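Local coordinates for protein putative thioesterase II (Thermobifida fusca, PDB 3BBJ) that probably hydrolyses acyl-CoA or related acyl thioesters, using two hot-dog domains carried on a single chain, at residues 28-33 with 145-150; 34-39 with 67-72; 178-183 with 192-197. One frame throughout, in Å; residues are numbered along the deposited sequence.

Overall arrangement
From the N terminus, residues 28-33 follow strand 21-26 and make contact 1 with 145-150, closing a loop of more than a hundred residues that holds most of the N-terminal hot-dog half, and tying that half to the C-terminal one. Contact 2 is nested inside that loop: 34-39, the lead-in to helix 38-51, meets 67-72, which connects strands 57-65 and 72-82. Contact 3 comes later and in series, joining the end of strand 173-180 to helix 191-198. The three sites adjoin one another. Tyr-30 O probably accepts a hydrogen bond from Asn-37 N, Arg-150 O probably one from Ser-181 N, and Leu-197 packs against both Phe-147 and Asn-37.

Contact 1 of 3, residues 28-33 with 145-150; sequences PGYLIG and DGFLAR
Two hydrogen bonds join these loops, each ending on a backbone carbonyl of 28-33. Phe-147 N donates to Leu-31 O at 2.9 Å, in the carbonyl plane and reasonably straight. Arg-150 reaches the other carbonyl with NH1, 3.1 Å from Gly-29 O; it arrives from above that carbonyl's plane, while the oxygen lies at the edge of the guanidinium. The two backbones come close here, and a CB on Gly-29 would run into NH1. Gly-146 sits at positive phi just ahead of the 3-10 turn 147-149.

The Arg-150 chain also carries a CH-pi contact. Bent at chi2 (-68°) and chi3 (78°), it crosses the Tyr-30 ring obliquely and lays CD over the middle of one face, 3.6 Å from the centroid. The guanidinium itself is turned 70° from the ring plane, so it does not stack. Its NE goes on to a salt bridge with Asp-184 and NH2 to Asp-144 O, which fixes the rotation of the group. At the far end of the ring, Tyr-30 OH donates to a water at a short 2.4 Å, and that water donates to Arg-150 O.

The other side-chain packing is apolar. Phe-147, with CG anti to its backbone N, lies alongside Ile-32 and points the same way, CB 3.5 Å from Ile-32 CG2. Its CD1 comes obliquely to within 4.2 Å of Tyr-30 CD2, and both aromatic residues touch Leu-197 of helix 191-198.

Tyr-30 also stacks with Tyr-40 and packs on helix 7-11, so the contact is a largely buried loop-to-loop junction between the N-terminal and C-terminal halves of a double hot-dog fold.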
loop_
_atom_site.group_PDB
_atom_site.type_symbol
_atom_site.label_atom_id
_atom_site.label_comp_id
_atom_site.label_asym_id
_atom_site.label_seq_id
_atom_site.Cartn_x
_atom_site.Cartn_y
_atom_site.Cartn_z
ATOM N N PRO A 28 8.636 -26.194 4.364
ATOM C CA PRO A 28 9.772 -25.936 3.467
ATOM C C PRO A 28 9.433 -26.045 1.972
ATOM O O PRO A 28 10.242 -25.653 1.120
ATOM C CB PRO A 28 10.789 -27.005 3.876
ATOM C CG PRO A 28 9.993 -28.072 4.512
ATOM C CD PRO A 28 8.845 -27.405 5.181
ATOM N N GLY A 29 8.268 -26.615 1.667
ATOM C CA GLY A 29 7.752 -26.655 0.302
ATOM C C GLY A 29 7.475 -25.264 -0.279
ATOM O O GLY A 29 7.312 -25.118 -1.492
ATOM N N TYR A 30 7.415 -24.249 0.587
ATOM C CA TYR A 30 7.154 -22.865 0.162
ATOM C C TYR A 30 8.429 -22.033 0.132
ATOM O O TYR A 30 8.377 -20.796 0.051
ATOM C CB TYR A 30 6.085 -22.224 1.055
ATOM C CG TYR A 30 4.716 -22.862 0.854
ATOM C CD1 TYR A 30 4.356 -24.004 1.557
ATOM C CD2 TYR A 30 3.814 -22.357 -0.080
ATOM C CE1 TYR A 30 3.122 -24.604 1.369
ATOM C CE2 TYR A 30 2.570 -22.958 -0.279
ATOM C CZ TYR A 30 2.239 -24.086 0.449
ATOM O OH TYR A 30 1.029 -24.707 0.278
ATOM N N LEU A 31 9.578 -22.723 0.161
ATOM C CA LEU A 31 10.868 -22.054 0.101
ATOM C C LEU A 31 11.090 -21.647 -1.331
ATOM O O LEU A 31 10.714 -22.369 -2.255
ATOM C CB LEU A 31 12.008 -22.968 0.562
ATOM C CG LEU A 31 12.159 -23.275 2.058
ATOM C CD1 LEU A 31 13.174 -24.403 2.232
ATOM C CD2 LEU A 31 12.571 -22.058 2.897
ATOM N N ILE A 32 11.676 -20.471 -1.498
ATOM C CA ILE A 32 12.067 -19.978 -2.802
ATOM C C ILE A 32 13.610 -19.933 -2.902
ATOM O O ILE A 32 14.171 -19.081 -3.560
ATOM C CB ILE A 32 11.469 -18.557 -3.049
ATOM C CG1 ILE A 32 11.907 -17.570 -1.969
ATOM C CG2 ILE A 32 9.985 -18.599 -3.094
ATOM C CD1 ILE A 32 11.589 -16.129 -2.318
ATOM N N GLY A 33 14.284 -20.876 -2.275
ATOM C CA GLY A 33 15.719 -20.788 -2.064
ATOM C C GLY A 33 15.940 -21.109 -0.602
ATOM O O GLY A 33 15.467 -22.148 -0.131
ATOM N N ASP A 145 9.954 -30.056 -4.524
ATOM C CA ASP A 145 10.220 -29.125 -5.644
ATOM C C ASP A 145 9.967 -27.627 -5.358
ATOM O O ASP A 145 9.817 -26.826 -6.287
ATOM C CB ASP A 145 9.522 -29.587 -6.942
ATOM C CG ASP A 145 9.994 -30.977 -7.399
ATOM O OD1 ASP A 145 11.103 -31.402 -7.001
ATOM O OD2 ASP A 145 9.255 -31.657 -8.147
ATOM N N GLY A 146 10.009 -27.264 -4.078
ATOM C CA GLY A 146 9.893 -25.885 -3.618
ATOM C C GLY A 146 8.716 -25.047 -4.110
ATOM O O GLY A 146 7.746 -25.562 -4.682
ATOM N N PHE A 147 8.825 -23.736 -3.902
ATOM C CA PHE A 147 7.696 -22.840 -4.123
ATOM C C PHE A 147 6.947 -23.029 -5.450
ATOM O O PHE A 147 5.715 -23.077 -5.460
ATOM C CB PHE A 147 8.086 -21.356 -3.991
ATOM C CG PHE A 147 6.918 -20.461 -4.126
ATOM C CD1 PHE A 147 6.022 -20.332 -3.078
ATOM C CD2 PHE A 147 6.625 -19.854 -5.332
ATOM C CE1 PHE A 147 4.899 -19.550 -3.200
ATOM C CE2 PHE A 147 5.478 -19.074 -5.465
ATOM C CZ PHE A 147 4.625 -18.920 -4.390
ATOM N N LEU A 148 7.690 -23.144 -6.549
ATOM C CA LEU A 148 7.089 -23.209 -7.896
ATOM C C LEU A 148 6.073 -24.334 -8.084
ATOM O O LEU A 148 5.228 -24.263 -8.993
ATOM C CB LEU A 148 8.178 -23.316 -8.980
ATOM C CG LEU A 148 8.953 -22.032 -9.318
ATOM C CD1 LEU A 148 10.145 -22.310 -10.188
ATOM C CD2 LEU A 148 8.045 -21.022 -9.998
ATOM N N ALA A 149 6.161 -25.361 -7.229
ATOM C CA ALA A 149 5.248 -26.526 -7.264
ATOM C C ALA A 149 4.026 -26.384 -6.346
ATOM O O ALA A 149 3.191 -27.289 -6.273
ATOM C CB ALA A 149 6.014 -27.805 -6.914
ATOM N N ARG A 150 3.936 -25.251 -5.652
ATOM C CA ARG A 150 2.824 -24.958 -4.728
ATOM C C ARG A 150 1.639 -24.236 -5.413
ATOM O O ARG A 150 0.497 -24.236 -4.899
ATOM C CB ARG A 150 3.330 -24.099 -3.563
ATOM C CG ARG A 150 4.519 -24.675 -2.766
ATOM C CD ARG A 150 4.120 -25.937 -1.961
ATOM N NE ARG A 150 4.040 -27.134 -2.806
ATOM C CZ ARG A 150 5.048 -27.973 -3.062
ATOM N NH1 ARG A 150 6.253 -27.796 -2.535
ATOM N NH2 ARG A 150 4.836 -29.008 -3.856
HETATM O O HOH W 1 0.221 -25.156 -1.969
#

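Contact 2 of 3, residues 34-39 with 67-72; sequences TAMNGG and RPASSG. With SO4 (sulfate ion), chain C.
Met-36, modelled as selenomethionine, points its side chain at the 67-72 loop. CG is anti to the carbonyl carbon, and a bend at chi2 (-79°) folds the chain so that CE ends on the backbone of the loop, 3.6 Å from Ser-70 C. Ala-35 meets Pro-68 methyl to ring, CB to CB at 3.6 Å.

Between these two contacts the backbones are clipped together. Met-36 N donates to Ala-69 O at 2.9 Å from above the carbonyl plane, and a water fills the return link, donating to Met-36 O at 2.6 Å and accepting from Ala-69 N. Arg-67 extends the other way to a sulfate, probably from the crystallisation liquor: NH2 makes a nearly straight bond to O3 (3.2 Å, 176°), NE a weak one to O1.

Asn-37 is the N-cap of helix 38-51, its OD1 accepting from Tyr-40 N, so the contact fastens the start of that helix to the loop leading into strand 72-82. Leu-26 of strand 21-26 packs on Met-36 and Ala-69, Ile-101 of strand 99-109 also touches Ala-69, and Lys-82 of the second subunit packs on Arg-67.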
loop_
_atom_site.group_PDB
_atom_site.type_symbol
_atom_site.label_atom_id
_atom_site.label_comp_id
_atom_site.label_asym_id
_atom_site.label_seq_id
_atom_site.Cartn_x
_atom_site.Cartn_y
_atom_site.Cartn_z
ATOM N N THR A 34 16.652 -20.241 0.118
ATOM C CA THR A 34 16.878 -20.444 1.556
ATOM C C THR A 34 15.818 -19.744 2.432
ATOM O O THR A 34 15.718 -20.008 3.645
ATOM C CB THR A 34 18.275 -19.949 1.977
ATOM O OG1 THR A 34 18.413 -18.550 1.674
ATOM C CG2 THR A 34 19.384 -20.780 1.288
ATOM N N ALA A 35 15.043 -18.845 1.823
ATOM C CA ALA A 35 13.995 -18.118 2.545
ATOM C C ALA A 35 12.615 -18.589 2.126
ATOM O O ALA A 35 12.407 -19.023 1.005
ATOM C CB ALA A 35 14.130 -16.615 2.324
HETATM N N MSE A 36 11.669 -18.487 3.048
HETATM C CA MSE A 36 10.263 -18.736 2.740
HETATM C C MSE A 36 9.652 -17.631 1.889
HETATM O O MSE A 36 9.946 -16.449 2.052
HETATM C CB MSE A 36 9.487 -18.810 4.031
HETATM C CG MSE A 36 9.855 -19.992 4.869
HETATM SE SE MSE A 36 8.975 -21.524 4.152
HETATM C CE MSE A 36 10.005 -22.760 4.992
ATOM N N ASN A 37 8.777 -18.020 0.976
ATOM C CA ASN A 37 7.995 -17.052 0.203
ATOM C C ASN A 37 7.207 -16.117 1.165
ATOM O O ASN A 37 6.630 -16.576 2.174
ATOM C CB ASN A 37 7.056 -17.804 -0.747
ATOM C CG ASN A 37 5.964 -16.916 -1.324
ATOM O OD1 ASN A 37 4.847 -16.874 -0.799
ATOM N ND2 ASN A 37 6.283 -16.203 -2.398
ATOM N N GLY A 38 7.207 -14.815 0.853
ATOM C CA GLY A 38 6.572 -13.801 1.679
ATOM C C GLY A 38 5.065 -13.979 1.818
ATOM O O GLY A 38 4.521 -13.839 2.914
ATOM N N GLY A 39 4.394 -14.296 0.717
ATOM C CA GLY A 39 2.951 -14.508 0.720
ATOM C C GLY A 39 2.495 -15.625 1.641
ATOM O O GLY A 39 1.403 -15.566 2.220
ATOM N N ARG A 67 13.362 -9.759 8.107
ATOM C CA ARG A 67 14.340 -10.819 7.861
ATOM C C ARG A 67 13.697 -12.028 7.211
ATOM O O ARG A 67 12.493 -12.253 7.379
ATOM C CB ARG A 67 14.920 -11.335 9.185
ATOM C CG ARG A 67 15.694 -10.347 10.023
ATOM C CD ARG A 67 16.030 -10.950 11.373
ATOM N NE ARG A 67 16.641 -9.945 12.243
ATOM C CZ ARG A 67 15.979 -9.040 12.968
ATOM N NH1 ARG A 67 14.654 -8.985 12.964
ATOM N NH2 ARG A 67 16.660 -8.174 13.712
ATOM N N PRO A 68 14.502 -12.839 6.491
ATOM C CA PRO A 68 13.990 -14.088 5.916
ATOM C C PRO A 68 13.709 -15.117 6.985
ATOM O O PRO A 68 14.429 -15.163 7.976
ATOM C CB PRO A 68 15.171 -14.596 5.086
ATOM C CG PRO A 68 16.370 -14.039 5.783
ATOM C CD PRO A 68 15.929 -12.649 6.160
ATOM N N ALA A 69 12.681 -15.927 6.781
ATOM C CA ALA A 69 12.419 -17.096 7.616
ATOM C C ALA A 69 12.809 -18.376 6.874
ATOM O O ALA A 69 12.892 -18.404 5.636
ATOM C CB ALA A 69 10.952 -17.167 8.011
ATOM N N SER A 70 13.046 -19.432 7.645
ATOM C CA SER A 70 13.334 -20.743 7.090
ATOM C C SER A 70 12.273 -21.739 7.577
ATOM O O SER A 70 11.374 -21.381 8.324
ATOM C CB SER A 70 14.756 -21.191 7.451
ATOM O OG SER A 70 15.044 -20.959 8.811
ATOM N N SER A 71 12.365 -22.981 7.138
ATOM C CA SER A 71 11.406 -23.989 7.567
ATOM C C SER A 71 11.488 -24.312 9.071
ATOM O O SER A 71 12.468 -23.991 9.760
ATOM C CB SER A 71 11.550 -25.278 6.745
ATOM O OG SER A 71 12.717 -26.023 7.086
ATOM N N GLY A 72 10.419 -24.936 9.554
ATOM C CA GLY A 72 10.306 -25.341 10.936
ATOM C C GLY A 72 9.389 -24.439 11.730
ATOM O O GLY A 72 8.625 -23.662 11.157
HETATM S S SO4 C . 20.347 -9.362 12.894
HETATM O O1 SO4 C . 19.852 -9.373 11.514
HETATM O O2 SO4 C . 21.809 -9.283 12.862
HETATM O O3 SO4 C . 19.835 -8.191 13.608
HETATM O O4 SO4 C . 19.918 -10.576 13.598
HETATM O O HOH W 2 11.291 -15.406 4.005
#

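Contact 3 of 3, residues 178-183 with 192-197; sequences VDLSAR and LAFLPL
Strand 178-180 and helix segment 192-197 cross at 116° with their axes 9.6 Å apart, a gap filled mainly by the Phe-194 ring, which reaches the strand's backbone. This is helix-on-sheet packing inside the C-terminal hot-dog domain, the short helix 191-198 resting against the end of strand 173-180.

Phe-194 carries most of it. Its CG is anti to the backbone N (chi1 166°), which sends the ring away from the helix and onto the strand. Leu-180 meets it tip to tip: CD2 lies 3.5 Å from Phe-194 CE1, obliquely to the ring. The far end of the ring rests on backbone, with CZ 3.7 Å from Asp-179 CA, and Val-178 CG2 comes in at the ring edge. Leu-233 of strand 233-243 packs on both Phe-194 and Val-178. An alanine in place of Phe-194 would remove the ring touching three consecutive strand residues and would probably loosen the seat of the helix on the sheet.

Asp-179 turns its polar end to other partners. OD2 hydrogen-bonds Ser-187 OG, while OD1 accepts from the next backbone N, Leu-180 N at 2.8 Å, met from above the carboxylate plane. These bonds, with a weak one from Ala-188 N to OD1, hold the carboxylate of a buried acid near CE2 of the ring.

The helix is kinked where Pro-196 has no N-H to give, and Leu-197 N makes only a weak bond back to Phe-194 O. One turn on from Phe-194, Leu-197 points the same way, and its CD2 touches Leu-180 CD2 at 4.3 Å.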
loop_
_atom_site.group_PDB
_atom_site.type_symbol
_atom_site.label_atom_id
_atom_site.label_comp_id
_atom_site.label_asym_id
_atom_site.label_seq_id
_atom_site.Cartn_x
_atom_site.Cartn_y
_atom_site.Cartn_z
ATOM N N VAL A 178 -3.920 -17.725 -11.789
ATOM C CA VAL A 178 -3.162 -18.330 -10.706
ATOM C C VAL A 178 -4.082 -19.014 -9.725
ATOM O O VAL A 178 -5.218 -18.569 -9.503
ATOM C CB VAL A 178 -2.346 -17.289 -9.936
ATOM C CG1 VAL A 178 -3.270 -16.143 -9.329
ATOM C CG2 VAL A 178 -1.503 -17.974 -8.877
ATOM N N ASP A 179 -3.586 -20.102 -9.142
ATOM C CA ASP A 179 -4.316 -20.869 -8.130
ATOM C C ASP A 179 -3.315 -21.782 -7.440
ATOM O O ASP A 179 -2.177 -21.916 -7.904
ATOM C CB ASP A 179 -5.416 -21.711 -8.805
ATOM C CG ASP A 179 -6.592 -22.040 -7.863
ATOM O OD1 ASP A 179 -6.458 -21.922 -6.617
ATOM O OD2 ASP A 179 -7.665 -22.412 -8.396
ATOM N N LEU A 180 -3.722 -22.386 -6.336
ATOM C CA LEU A 180 -2.946 -23.457 -5.708
ATOM C C LEU A 180 -2.769 -24.607 -6.714
ATOM O O LEU A 180 -3.621 -24.834 -7.567
ATOM C CB LEU A 180 -3.656 -23.974 -4.451
ATOM C CG LEU A 180 -3.803 -22.983 -3.284
ATOM C CD1 LEU A 180 -4.664 -23.570 -2.174
ATOM C CD2 LEU A 180 -2.424 -22.609 -2.766
ATOM N N SER A 181 -1.659 -25.329 -6.616
ATOM C CA SER A 181 -1.349 -26.358 -7.599
ATOM C C SER A 181 -2.279 -27.600 -7.525
ATOM O O SER A 181 -2.772 -28.002 -6.451
ATOM C CB SER A 181 0.122 -26.788 -7.463
ATOM O OG SER A 181 0.345 -27.571 -6.283
ATOM N N ALA A 182 -2.493 -28.192 -8.697
ATOM C CA ALA A 182 -3.211 -29.448 -8.839
ATOM C C ALA A 182 -2.487 -30.490 -7.995
ATOM O O ALA A 182 -3.110 -31.203 -7.214
ATOM C CB ALA A 182 -3.257 -29.861 -10.312
ATOM N N ARG A 183 -1.159 -30.523 -8.131
ATOM C CA ARG A 183 -0.277 -31.416 -7.380
ATOM C C ARG A 183 -0.534 -31.461 -5.868
ATOM O O ARG A 183 -0.478 -32.518 -5.251
ATOM C CB ARG A 183 1.161 -30.951 -7.610
ATOM C CG ARG A 183 2.214 -31.806 -6.950
ATOM C CD ARG A 183 3.579 -31.180 -7.043
ATOM N NE ARG A 183 4.559 -32.006 -6.352
ATOM C CZ ARG A 183 5.862 -32.001 -6.595
ATOM N NH1 ARG A 183 6.373 -31.196 -7.520
ATOM N NH2 ARG A 183 6.660 -32.799 -5.906
ATOM N N LEU A 192 -10.279 -16.736 0.246
ATOM C CA LEU A 192 -9.884 -15.580 1.042
ATOM C C LEU A 192 -8.610 -15.844 1.792
ATOM O O LEU A 192 -7.793 -14.937 1.982
ATOM C CB LEU A 192 -10.988 -15.203 2.015
ATOM C CG LEU A 192 -12.240 -14.670 1.328
ATOM C CD1 LEU A 192 -13.455 -14.796 2.264
ATOM C CD2 LEU A 192 -11.994 -13.222 0.884
ATOM N N ALA A 193 -8.448 -17.094 2.217
ATOM C CA ALA A 193 -7.253 -17.527 2.934
ATOM C C ALA A 193 -6.041 -17.501 2.009
ATOM O O ALA A 193 -4.926 -17.276 2.448
ATOM C CB ALA A 193 -7.465 -18.948 3.500
ATOM N N PHE A 194 -6.288 -17.714 0.718
ATOM C CA PHE A 194 -5.240 -17.853 -0.311
ATOM C C PHE A 194 -4.817 -16.526 -0.947
ATOM O O PHE A 194 -3.730 -16.431 -1.507
ATOM C CB PHE A 194 -5.753 -18.825 -1.385
ATOM C CG PHE A 194 -4.954 -18.839 -2.674
ATOM C CD1 PHE A 194 -3.653 -19.312 -2.701
ATOM C CD2 PHE A 194 -5.550 -18.456 -3.876
ATOM C CE1 PHE A 194 -2.931 -19.349 -3.898
ATOM C CE2 PHE A 194 -4.839 -18.491 -5.086
ATOM C CZ PHE A 194 -3.528 -18.943 -5.095
ATOM N N LEU A 195 -5.665 -15.503 -0.855
ATOM C CA LEU A 195 -5.346 -14.195 -1.450
ATOM C C LEU A 195 -3.976 -13.644 -1.012
ATOM O O LEU A 195 -3.191 -13.217 -1.858
ATOM C CB LEU A 195 -6.479 -13.181 -1.210
ATOM C CG LEU A 195 -7.787 -13.451 -1.978
ATOM C CD1 LEU A 195 -8.834 -12.409 -1.706
ATOM C CD2 LEU A 195 -7.525 -13.529 -3.479
ATOM N N PRO A 196 -3.670 -13.676 0.298
ATOM C CA PRO A 196 -2.354 -13.159 0.731
ATOM C C PRO A 196 -1.150 -13.875 0.109
ATOM O O PRO A 196 -0.086 -13.247 -0.102
ATOM C CB PRO A 196 -2.376 -13.310 2.259
ATOM C CG PRO A 196 -3.555 -14.209 2.581
ATOM C CD PRO A 196 -4.511 -14.140 1.421
ATOM N N LEU A 197 -1.295 -15.167 -0.199
ATOM C CA LEU A 197 -0.249 -15.885 -0.937
ATOM C C LEU A 197 -0.296 -15.524 -2.418
ATOM O O LEU A 197 0.741 -15.269 -3.043
ATOM C CB LEU A 197 -0.372 -17.414 -0.777
ATOM C CG LEU A 197 0.583 -18.290 -1.622
ATOM C CD1 LEU A 197 2.026 -17.908 -1.408
ATOM C CD2 LEU A 197 0.411 -19.756 -1.317
#